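Local coordinates for protein ethylbenzene dehydrogenase beta-subunit (Aromatoleum aromaticum, PDB 2IVF) that carries three iron/sulfur (SF4) clusters and one fe3-s4 cluster as the ferredoxin-type beta-subunit of a three-chain dehydrogenase assembly, probably relaying electrons between its partners, at residues N98-E101 and V102-G106; G137-P140 and N141-F144; H246-K249 and L250-W254; I293-D296 and V297-L301; L313-E316 and R317-R321. All coordinates share one frame; numbering follows the deposited sequence.

Contact 1: N98-E101 and V102-G106; sequences NHKE and VFYEG
His99 and Phe103, one turn apart in the short helix 99-104, lie side by side and point the same way, with Phe103 CE2 3.6 Å from His99 CB. That ring carbon stands at the edge of the imidazole, near its plane; the two rings pair obliquely, planes 68° apart. One face of the phenyl ring receives His99 O toward its rim, and Phe103 N bonds the same oxygen at 2.9 Å. At the N-cap, Asn98 holds CG between its backbone N and carbonyl carbon (chi1 61°), which turns the amide back along the first turn. There Asn98 ND2 lies 3.4 Å from Val102 CG2 and donates to the anti side of Glu101 OE1 at 2.9 Å, while also bonding His112 O. His99, Val102 and Phe103 are buried against the alpha-subunit, where His99 NE2 meets Thr860 O of that chain. The Lys100 side is looser: its extended chain crosses Glu105, with Lys100 CG 3.5 Å from Glu105 OE2 but Lys100 NZ 4.4 Å from that oxygen, beyond a salt bridge. Glu101 OE2 forms a salt bridge with Lys107. Directed bonds and apolar packing thus fix the subunit-facing side, whereas Lys100 and Glu105 probably add only diffuse attraction.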
# COMPACT_ATOMS: atom_id res chain seq x y z
N ASN B 98 -18.33 9.06 1.83
CA ASN B 98 -19.24 9.88 2.62
C ASN B 98 -18.55 10.63 3.74
O ASN B 98 -19.02 10.67 4.88
CB ASN B 98 -20.36 8.99 3.17
CG ASN B 98 -19.86 7.91 4.07
OD1 ASN B 98 -18.75 7.38 3.87
ND2 ASN B 98 -20.66 7.54 5.06
N HIS B 99 -17.44 11.31 3.41
CA HIS B 99 -16.67 12.03 4.41
C HIS B 99 -17.50 12.98 5.25
O HIS B 99 -17.46 12.89 6.49
CB HIS B 99 -15.56 12.87 3.75
CG HIS B 99 -14.62 12.10 2.90
ND1 HIS B 99 -14.93 11.73 1.61
CD2 HIS B 99 -13.36 11.68 3.13
CE1 HIS B 99 -13.89 11.10 1.09
NE2 HIS B 99 -12.93 11.05 1.99
N LYS B 100 -18.27 13.88 4.60
CA LYS B 100 -19.10 14.85 5.33
C LYS B 100 -20.02 14.16 6.33
O LYS B 100 -20.11 14.56 7.48
CB LYS B 100 -19.95 15.74 4.39
CG LYS B 100 -20.63 16.95 5.11
CD LYS B 100 -21.47 17.86 4.16
CE LYS B 100 -22.49 18.67 4.89
NZ LYS B 100 -23.33 19.55 3.96
N GLU B 101 -20.69 13.10 5.87
CA GLU B 101 -21.65 12.37 6.68
C GLU B 101 -21.02 11.81 7.96
O GLU B 101 -21.61 11.88 9.04
CB GLU B 101 -22.25 11.20 5.87
CG GLU B 101 -23.40 10.58 6.53
CD GLU B 101 -24.05 9.49 5.73
OE1 GLU B 101 -23.35 8.73 5.04
OE2 GLU B 101 -25.30 9.39 5.83
N VAL B 102 -19.83 11.25 7.82
CA VAL B 102 -19.11 10.65 8.94
C VAL B 102 -18.50 11.70 9.90
O VAL B 102 -18.52 11.54 11.12
CB VAL B 102 -18.06 9.67 8.44
CG1 VAL B 102 -17.27 9.10 9.63
CG2 VAL B 102 -18.71 8.57 7.62
N PHE B 103 -18.00 12.83 9.36
CA PHE B 103 -17.24 13.76 10.21
C PHE B 103 -18.01 14.90 10.82
O PHE B 103 -17.67 15.40 11.89
CB PHE B 103 -16.09 14.36 9.38
CG PHE B 103 -15.23 13.35 8.68
CD1 PHE B 103 -15.03 12.07 9.20
CD2 PHE B 103 -14.54 13.70 7.53
CE1 PHE B 103 -14.19 11.17 8.57
CE2 PHE B 103 -13.71 12.78 6.88
CZ PHE B 103 -13.54 11.51 7.39
N TYR B 104 -19.04 15.37 10.11
CA TYR B 104 -19.58 16.70 10.37
C TYR B 104 -21.08 16.76 10.59
O TYR B 104 -21.59 17.85 10.89
CB TYR B 104 -19.23 17.61 9.18
CG TYR B 104 -17.75 17.67 8.90
CD1 TYR B 104 -16.88 18.06 9.91
CD2 TYR B 104 -17.24 17.41 7.66
CE1 TYR B 104 -15.55 18.13 9.70
CE2 TYR B 104 -15.88 17.47 7.43
CZ TYR B 104 -15.04 17.85 8.48
OH TYR B 104 -13.69 17.93 8.32
N GLU B 105 -21.78 15.65 10.44
CA GLU B 105 -23.24 15.70 10.39
C GLU B 105 -23.90 15.35 11.70
O GLU B 105 -25.12 15.33 11.80
CB GLU B 105 -23.78 14.90 9.20
CG GLU B 105 -23.65 15.72 7.90
CD GLU B 105 -24.15 15.00 6.66
OE1 GLU B 105 -24.89 14.00 6.80
OE2 GLU B 105 -23.80 15.43 5.54
N GLY B 106 -23.12 15.19 12.75
CA GLY B 106 -23.68 14.95 14.07
C GLY B 106 -24.36 13.58 14.20
O GLY B 106 -25.24 13.39 15.06
O HOH W 1 -21.70 12.82 11.45

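Contact 2: G137-P140 and N141-F144; sequences GKWP and NPFF
Lys138 and Asn141 face each other across a tight reversal whose peptide bond before Pro140 is cis, and the turn is closed by Asn141 N donating to Lys138 O at 2.8 Å with a bent N-H...O angle of 140°. Trp139 and Pro142 lie side by side and point the same way, Trp139 CE3 4.0 Å from Pro142 CD. One face of the indole also carries Pro140 CB toward its rim. With Trp139 and the cis proline at its two central positions, this is a type VI turn, and it joins strands 136-138 and 141-149 as a beta hairpin with weak strand bonding at this end. Water 2 supplements that pairing, accepting from Lys138 N at 3.2 Å and donating to Asn141 O at 2.9 Å. Phe143 holds CG between its backbone N and carbonyl carbon (chi1 66°), which swings the ring back against the opposite strand: CE1 comes 3.5 Å from Gly137 N, and Asn141 O sits at the ring's edge, in its plane. The amide of Asn141 looks elsewhere, its OD1 accepting from Phe281 N. Toward the alpha-subunit, Trp139 packs on Pro283 and Pro142 on Phe285 of that chain.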
# COMPACT_ATOMS: atom_id res chain seq x y z
N GLY B 137 -6.87 -22.29 -6.64
CA GLY B 137 -6.22 -23.46 -6.08
C GLY B 137 -6.96 -23.85 -4.83
O GLY B 137 -8.04 -23.30 -4.54
N LYS B 138 -6.38 -24.79 -4.11
CA LYS B 138 -6.97 -25.35 -2.92
C LYS B 138 -5.82 -25.50 -1.94
O LYS B 138 -4.74 -25.95 -2.32
CB LYS B 138 -7.58 -26.72 -3.22
CG LYS B 138 -8.47 -27.18 -2.07
CD LYS B 138 -9.03 -28.59 -2.22
CE LYS B 138 -9.27 -29.19 -0.83
NZ LYS B 138 -9.96 -30.52 -0.88
N TRP B 139 -6.06 -25.10 -0.70
CA TRP B 139 -5.11 -25.30 0.39
C TRP B 139 -4.66 -26.74 0.47
O TRP B 139 -5.50 -27.64 0.46
CB TRP B 139 -5.74 -24.89 1.71
CG TRP B 139 -4.72 -24.89 2.80
CD1 TRP B 139 -4.42 -25.88 3.64
CD2 TRP B 139 -3.78 -23.85 3.04
NE1 TRP B 139 -3.38 -25.53 4.45
CE2 TRP B 139 -2.95 -24.27 4.09
CE3 TRP B 139 -3.59 -22.59 2.50
CZ2 TRP B 139 -1.95 -23.47 4.62
CZ3 TRP B 139 -2.57 -21.78 3.02
CH2 TRP B 139 -1.75 -22.24 4.05
N PRO B 140 -3.32 -27.00 0.64
CA PRO B 140 -2.16 -26.12 0.87
C PRO B 140 -1.44 -25.62 -0.37
O PRO B 140 -0.28 -25.17 -0.28
CB PRO B 140 -1.25 -27.02 1.70
CG PRO B 140 -1.47 -28.38 1.11
CD PRO B 140 -2.93 -28.42 0.71
N ASN B 141 -2.12 -25.72 -1.51
CA ASN B 141 -1.63 -25.29 -2.80
C ASN B 141 -2.45 -24.20 -3.45
O ASN B 141 -2.77 -24.28 -4.64
CB ASN B 141 -1.54 -26.47 -3.78
CG ASN B 141 -0.48 -27.46 -3.40
OD1 ASN B 141 0.66 -27.07 -3.23
ND2 ASN B 141 -0.87 -28.74 -3.19
N PRO B 142 -2.73 -23.11 -2.72
CA PRO B 142 -3.39 -21.99 -3.37
C PRO B 142 -2.39 -21.38 -4.38
O PRO B 142 -1.19 -21.55 -4.24
CB PRO B 142 -3.68 -21.04 -2.20
CG PRO B 142 -2.54 -21.28 -1.25
CD PRO B 142 -2.34 -22.79 -1.33
N PHE B 143 -2.88 -20.74 -5.43
CA PHE B 143 -1.98 -19.98 -6.28
C PHE B 143 -2.65 -18.73 -6.80
O PHE B 143 -3.87 -18.66 -6.94
CB PHE B 143 -1.49 -20.84 -7.41
CG PHE B 143 -2.56 -21.23 -8.33
CD1 PHE B 143 -3.32 -22.37 -8.10
CD2 PHE B 143 -2.84 -20.45 -9.43
CE1 PHE B 143 -4.31 -22.75 -8.97
CE2 PHE B 143 -3.87 -20.86 -10.32
CZ PHE B 143 -4.59 -21.96 -10.06
N PHE B 144 -1.83 -17.71 -7.04
CA PHE B 144 -2.29 -16.47 -7.61
C PHE B 144 -1.02 -15.70 -7.97
O PHE B 144 0.07 -15.99 -7.47
CB PHE B 144 -3.09 -15.65 -6.60
CG PHE B 144 -2.26 -15.12 -5.47
CD1 PHE B 144 -1.66 -13.89 -5.56
CD2 PHE B 144 -2.08 -15.86 -4.29
CE1 PHE B 144 -0.83 -13.41 -4.52
CE2 PHE B 144 -1.29 -15.38 -3.27
CZ PHE B 144 -0.66 -14.14 -3.40
O HOH W 2 -4.40 -26.30 -6.04

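Contact 3: H246-K249 and L250-W254; sequences HVHK and LVKKW
His248 has CG anti to its backbone N (chi1 -179°), which carries the ring to Lys252 CB; chi1 of Lys252 sets CG beside its own N and near His248 ND1, and the bends at chi2 and chi3 only lead the far end of that chain away. Both belong to helix 246-253, which widens into a pi-type turn at 250-253. The side chains cross at about a right angle in a CH-pi contact: Lys252 CB stands 3.7 Å from the centroid of the His248 ring, 17° off its normal. Lys252 CG follows at 3.6 Å from His248 ND1, and that nitrogen is itself bonded to Leu240 O, which should limit rotation of the ring.

Backbone evidence for the widening is direct. His248 O accepts twice, from Lys252 N at 2.8 Å and from Lys253 N at 3.2 Å, so a regular i to i+4 bond and an i to i+5 bond share one oxygen. Trp254 N then reaches Lys249 O, again five residues back, at 2.8 Å and nearly straight (172°). On the inner side Leu250 packs on Val22 of strand 19-24 and on Leu328 and Leu332 of helix 327-333. Lys249 and Lys253 touch through their methylenes, while Lys253 NZ and Trp254 NE1 both turn to Glu327 OE1. At the indole edge, Trp254 CD1 lies 3.3 Å from Lys249 O, which sits in the ring plane.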
# COMPACT_ATOMS: atom_id res chain seq x y z
N HIS B 246 15.38 -4.52 -24.75
CA HIS B 246 14.80 -5.57 -23.94
C HIS B 246 13.59 -6.22 -24.56
O HIS B 246 13.46 -7.45 -24.56
CB HIS B 246 14.43 -5.08 -22.53
CG HIS B 246 15.62 -4.85 -21.68
ND1 HIS B 246 16.84 -4.53 -22.22
CD2 HIS B 246 15.79 -4.89 -20.33
CE1 HIS B 246 17.73 -4.42 -21.25
NE2 HIS B 246 17.12 -4.63 -20.10
N VAL B 247 12.67 -5.42 -25.10
CA VAL B 247 11.44 -6.02 -25.60
C VAL B 247 11.75 -6.95 -26.78
O VAL B 247 11.23 -8.04 -26.86
CB VAL B 247 10.33 -4.97 -25.92
CG1 VAL B 247 9.88 -4.28 -24.63
CG2 VAL B 247 10.77 -3.95 -26.94
N HIS B 248 12.59 -6.54 -27.70
CA HIS B 248 12.93 -7.42 -28.79
C HIS B 248 13.58 -8.70 -28.30
O HIS B 248 13.23 -9.80 -28.76
CB HIS B 248 13.88 -6.76 -29.76
CG HIS B 248 14.21 -7.65 -30.89
ND1 HIS B 248 13.43 -7.70 -32.02
CD2 HIS B 248 15.19 -8.56 -31.05
CE1 HIS B 248 13.95 -8.59 -32.86
NE2 HIS B 248 15.01 -9.13 -32.28
N LYS B 249 14.49 -8.56 -27.33
CA LYS B 249 15.25 -9.72 -26.81
C LYS B 249 14.39 -10.73 -26.06
O LYS B 249 14.60 -11.94 -26.16
CB LYS B 249 16.39 -9.23 -25.93
CG LYS B 249 17.51 -8.62 -26.75
CD LYS B 249 18.56 -7.96 -25.85
CE LYS B 249 19.59 -7.15 -26.68
NZ LYS B 249 20.41 -6.37 -25.76
N LEU B 250 13.40 -10.25 -25.36
CA LEU B 250 12.48 -11.12 -24.60
C LEU B 250 11.37 -11.73 -25.43
O LEU B 250 11.03 -12.91 -25.21
CB LEU B 250 11.89 -10.34 -23.44
CG LEU B 250 12.91 -9.85 -22.39
CD1 LEU B 250 12.24 -8.98 -21.39
CD2 LEU B 250 13.73 -10.99 -21.67
N VAL B 251 10.86 -10.98 -26.42
CA VAL B 251 9.70 -11.43 -27.25
C VAL B 251 10.20 -12.24 -28.43
O VAL B 251 9.67 -13.33 -28.72
CB VAL B 251 8.85 -10.22 -27.75
CG1 VAL B 251 7.70 -10.63 -28.74
CG2 VAL B 251 8.26 -9.43 -26.60
N LYS B 252 11.24 -11.73 -29.09
CA LYS B 252 11.68 -12.29 -30.35
C LYS B 252 12.87 -13.22 -30.25
O LYS B 252 12.94 -14.19 -30.99
CB LYS B 252 12.01 -11.19 -31.36
CG LYS B 252 10.87 -10.25 -31.71
CD LYS B 252 9.65 -10.96 -32.24
CE LYS B 252 9.88 -11.56 -33.57
NZ LYS B 252 8.55 -11.96 -34.13
N LYS B 253 13.83 -12.93 -29.39
CA LYS B 253 15.08 -13.71 -29.33
C LYS B 253 14.91 -14.88 -28.34
O LYS B 253 14.93 -16.04 -28.74
CB LYS B 253 16.25 -12.79 -28.95
CG LYS B 253 17.67 -13.45 -28.77
CD LYS B 253 18.68 -12.35 -28.29
CE LYS B 253 20.06 -12.85 -28.06
NZ LYS B 253 20.95 -11.77 -27.50
N TRP B 254 14.73 -14.57 -27.08
CA TRP B 254 14.52 -15.58 -26.05
C TRP B 254 13.13 -16.17 -26.11
O TRP B 254 12.90 -17.29 -25.64
CB TRP B 254 14.77 -14.98 -24.66
CG TRP B 254 16.20 -14.84 -24.41
CD1 TRP B 254 16.96 -13.74 -24.66
CD2 TRP B 254 17.09 -15.84 -23.89
NE1 TRP B 254 18.26 -14.00 -24.34
CE2 TRP B 254 18.37 -15.29 -23.87
CE3 TRP B 254 16.92 -17.17 -23.47
CZ2 TRP B 254 19.50 -16.00 -23.40
CZ3 TRP B 254 18.03 -17.86 -22.98
CH2 TRP B 254 19.31 -17.29 -22.97

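Contact 4: I293-D296 and V297-L301; sequences IPLD and VLEGL
Ile293 and Leu298 meet at about a right angle, the methyl CG2 of Ile293 coming 3.6 Å from Leu298 CG. The methyl is placed there by its torsion, anti to the isoleucine's backbone N, and it also lies close to both CD1 and CD2, filling the fork of the leucine. Next to this pair, Pro294 and Val297 run side by side in the same direction, with Pro294 CB 3.9 Å from Val297 CG2. Pro294 occupies the N-cap position of helix 295-302, so Ile293 and Leu298 are the N' and N4 residues, and their apolar contact is a hydrophobic staple across the helix start. The backbone there is weakly tied: Pro294 O receives Val297 N at 3.2 Å and Leu298 N at 3.4 Å, both weak bonds, whereas Glu299 N to Leu295 O is short and near-linear (2.8 Å, 163°). Leu298 and Ile293 both press on Pro275, and Leu298 also reaches Phe145 of strand 141-149 and Val306 of the following helix. On another side of the helix, Leu295 and Glu299 approach at a slant. Here the carboxylate comes over an aliphatic branch, Glu299 OE2 standing 3.6 Å from Leu295 CG.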
# COMPACT_ATOMS: atom_id res chain seq x y z
N ILE B 293 1.39 -23.87 -9.75
CA ILE B 293 0.51 -23.20 -10.73
C ILE B 293 0.24 -24.21 -11.84
O ILE B 293 1.18 -24.74 -12.45
CB ILE B 293 1.09 -21.93 -11.37
CG1 ILE B 293 1.49 -20.90 -10.30
CG2 ILE B 293 0.06 -21.36 -12.38
CD1 ILE B 293 2.18 -19.73 -10.85
N PRO B 294 -1.03 -24.53 -12.06
CA PRO B 294 -1.33 -25.50 -13.08
C PRO B 294 -0.98 -24.99 -14.46
O PRO B 294 -1.29 -23.85 -14.84
CB PRO B 294 -2.83 -25.73 -12.93
CG PRO B 294 -3.14 -25.24 -11.53
CD PRO B 294 -2.25 -24.08 -11.36
N LEU B 295 -0.29 -25.82 -15.20
CA LEU B 295 0.19 -25.36 -16.50
C LEU B 295 -0.99 -24.98 -17.41
O LEU B 295 -0.92 -24.02 -18.17
CB LEU B 295 1.05 -26.44 -17.14
CG LEU B 295 1.58 -26.26 -18.57
CD1 LEU B 295 2.41 -24.97 -18.71
CD2 LEU B 295 2.35 -27.55 -19.02
N ASP B 296 -2.09 -25.74 -17.35
CA ASP B 296 -3.17 -25.49 -18.28
C ASP B 296 -3.83 -24.15 -18.02
O ASP B 296 -4.31 -23.52 -18.95
CB ASP B 296 -4.20 -26.65 -18.33
CG ASP B 296 -4.84 -26.95 -16.98
OD1 ASP B 296 -4.32 -26.54 -15.94
OD2 ASP B 296 -5.87 -27.66 -16.96
N VAL B 297 -3.77 -23.67 -16.78
CA VAL B 297 -4.22 -22.33 -16.44
C VAL B 297 -3.38 -21.27 -17.12
O VAL B 297 -3.91 -20.40 -17.79
CB VAL B 297 -4.23 -22.13 -14.88
CG1 VAL B 297 -4.53 -20.67 -14.50
CG2 VAL B 297 -5.30 -23.05 -14.27
N LEU B 298 -2.06 -21.41 -17.05
CA LEU B 298 -1.17 -20.46 -17.68
C LEU B 298 -1.28 -20.56 -19.20
O LEU B 298 -1.23 -19.54 -19.87
CB LEU B 298 0.29 -20.61 -17.24
CG LEU B 298 0.56 -20.32 -15.78
CD1 LEU B 298 2.05 -20.45 -15.44
CD2 LEU B 298 0.09 -18.92 -15.48
N GLU B 299 -1.45 -21.76 -19.71
CA GLU B 299 -1.67 -21.97 -21.14
C GLU B 299 -2.96 -21.29 -21.61
O GLU B 299 -3.04 -20.83 -22.75
CB GLU B 299 -1.76 -23.45 -21.52
CG GLU B 299 -0.43 -24.18 -21.44
CD GLU B 299 -0.54 -25.64 -21.74
OE1 GLU B 299 -1.65 -26.19 -21.65
OE2 GLU B 299 0.50 -26.25 -22.05
N GLY B 300 -3.96 -21.22 -20.74
CA GLY B 300 -5.19 -20.59 -21.10
C GLY B 300 -4.99 -19.11 -21.40
O GLY B 300 -5.67 -18.56 -22.29
N LEU B 301 -4.05 -18.49 -20.69
CA LEU B 301 -3.75 -17.09 -20.84
C LEU B 301 -2.68 -16.82 -21.88
O LEU B 301 -2.79 -15.88 -22.64
CB LEU B 301 -3.25 -16.53 -19.53
CG LEU B 301 -4.27 -16.46 -18.40
CD1 LEU B 301 -3.66 -15.76 -17.25
CD2 LEU B 301 -5.59 -15.80 -18.91

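Contact 5: L313-E316 and R317-R321; sequences LHTE and RENMR. With PO4 (phosphate ion), chain P.
The last turns of helix 306-321 form a phosphate-binding patch, in which His314, Arg317 and Arg321 gather round one ion that probably came from the crystallisation liquor. His314 presents its ring edge, and ND1 donates to phosphate O2; the modelled separation is very short, so its exact length is doubtful. Fully extended from chi1 (180°) to NE, Arg317 carries its guanidinium past the ion and lets NH1 bond the same O2 at 3.0 Å. Arg321 comes edge-on instead: both its NH1, at 2.9 Å, and its NH2, at 3.0 Å, grip phosphate O4. That O4 also lies over one face of the Arg317 guanidinium. Glu318 OE1 holds Arg321 NH1 in a 2.9 Å salt bridge, a second-shell tie that helps position the arginine. Away from the ion, Asn319 ND2 donates to Glu316 OE1 at 3.1 Å, in the plane of its own amide but from above the carboxylate plane, 55° out of it; the same OE1 also bonds Ser326 OG. Arg317 also reaches the alpha-subunit, with a salt bridge from NH2 to Asp293 and a bond from NE to Arg272 O of that chain. Within the beta-subunit, helix 327-333 packs alongside, Leu332 meeting Leu313 and Met329 meeting Glu316 and Met320, while Trp254 of the 250-254 segment touches Glu316.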
# COMPACT_ATOMS: atom_id res chain seq x y z
N LEU B 313 13.23 -20.28 -18.22
CA LEU B 313 13.43 -19.46 -17.04
C LEU B 313 14.19 -20.23 -15.98
O LEU B 313 15.12 -19.70 -15.37
CB LEU B 313 12.12 -18.98 -16.45
CG LEU B 313 11.34 -17.95 -17.30
CD1 LEU B 313 9.96 -17.75 -16.78
CD2 LEU B 313 12.11 -16.62 -17.33
N HIS B 314 13.80 -21.47 -15.75
CA HIS B 314 14.46 -22.26 -14.72
C HIS B 314 15.87 -22.59 -15.13
O HIS B 314 16.76 -22.53 -14.30
CB HIS B 314 13.62 -23.47 -14.36
CG HIS B 314 12.40 -23.10 -13.57
ND1 HIS B 314 12.46 -22.64 -12.27
CD2 HIS B 314 11.09 -23.05 -13.92
CE1 HIS B 314 11.24 -22.36 -11.84
NE2 HIS B 314 10.39 -22.59 -12.83
N THR B 315 16.10 -22.89 -16.42
CA THR B 315 17.43 -23.24 -16.87
C THR B 315 18.35 -22.03 -16.72
O THR B 315 19.48 -22.12 -16.19
CB THR B 315 17.41 -23.71 -18.32
OG1 THR B 315 16.65 -24.91 -18.35
CG2 THR B 315 18.80 -24.05 -18.83
N GLU B 316 17.87 -20.89 -17.17
CA GLU B 316 18.69 -19.68 -17.20
C GLU B 316 18.99 -19.24 -15.79
O GLU B 316 20.11 -18.79 -15.49
CB GLU B 316 18.01 -18.60 -18.00
CG GLU B 316 18.07 -18.87 -19.52
CD GLU B 316 19.45 -19.20 -20.02
OE1 GLU B 316 20.42 -18.56 -19.61
OE2 GLU B 316 19.59 -20.12 -20.86
N ARG B 317 18.01 -19.36 -14.92
CA ARG B 317 18.21 -19.05 -13.54
C ARG B 317 19.30 -19.95 -12.94
O ARG B 317 20.18 -19.49 -12.24
CB ARG B 317 16.91 -19.21 -12.81
CG ARG B 317 17.00 -18.93 -11.38
CD ARG B 317 15.62 -18.94 -10.75
NE ARG B 317 15.76 -18.76 -9.32
CZ ARG B 317 14.97 -19.29 -8.41
NH1 ARG B 317 14.01 -20.15 -8.76
NH2 ARG B 317 15.18 -19.00 -7.14
N GLU B 318 19.27 -21.23 -13.28
CA GLU B 318 20.34 -22.14 -12.89
C GLU B 318 21.70 -21.76 -13.48
O GLU B 318 22.71 -21.87 -12.79
CB GLU B 318 20.00 -23.58 -13.24
CG GLU B 318 21.13 -24.54 -12.92
CD GLU B 318 21.57 -24.55 -11.47
OE1 GLU B 318 20.75 -24.27 -10.57
OE2 GLU B 318 22.77 -24.89 -11.24
N ASN B 319 21.73 -21.33 -14.73
CA ASN B 319 22.98 -20.85 -15.32
C ASN B 319 23.58 -19.71 -14.47
O ASN B 319 24.78 -19.68 -14.24
CB ASN B 319 22.75 -20.36 -16.74
CG ASN B 319 22.49 -21.50 -17.71
OD1 ASN B 319 22.93 -22.64 -17.51
ND2 ASN B 319 21.80 -21.18 -18.79
N MET B 320 22.72 -18.79 -14.03
CA MET B 320 23.17 -17.68 -13.17
C MET B 320 23.72 -18.15 -11.87
O MET B 320 24.82 -17.76 -11.46
CB MET B 320 22.00 -16.76 -12.84
CG MET B 320 21.65 -15.96 -13.95
SD MET B 320 22.84 -14.64 -14.17
CE MET B 320 22.28 -13.45 -12.96
N ARG B 321 22.94 -18.98 -11.22
CA ARG B 321 23.29 -19.50 -9.94
C ARG B 321 24.59 -20.24 -9.99
O ARG B 321 25.39 -20.11 -9.08
CB ARG B 321 22.17 -20.42 -9.44
CG ARG B 321 22.30 -20.78 -8.00
CD ARG B 321 21.41 -21.93 -7.68
NE ARG B 321 20.06 -21.49 -7.33
CZ ARG B 321 18.95 -21.71 -8.03
NH1 ARG B 321 18.99 -22.37 -9.19
NH2 ARG B 321 17.78 -21.29 -7.54
P PO4 P . 15.58 -23.05 -10.81
O1 PO4 P . 16.70 -22.66 -11.77
O2 PO4 P . 14.44 -22.05 -10.99
O3 PO4 P . 15.09 -24.46 -11.09
O4 PO4 P . 16.11 -22.97 -9.39

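Contacts 2 and 4 touch directly: Phe143 CZ of the hairpin lies 3.4 Å from Pro294 CD at the helix start, and the centres of the two contacts are 14 Å apart. Contacts 3 and 5 are joined by Trp254 CZ3 and Glu316 OE2 at 3.5 Å, the contact centres 17 Å apart. The helices of contacts 4 and 5 are consecutive, and the nearest atoms of these contacts are about 8 Å apart. Contact 1 stands alone, its centre 54 Å from that of contact 3, across the chain's centre. In contact 3 the Val247 side chain is about 12 Å from an iron/sulfur cluster; contact 5 binds the phosphate. Contacts 1, 2 and 5 also meet the alpha-subunit.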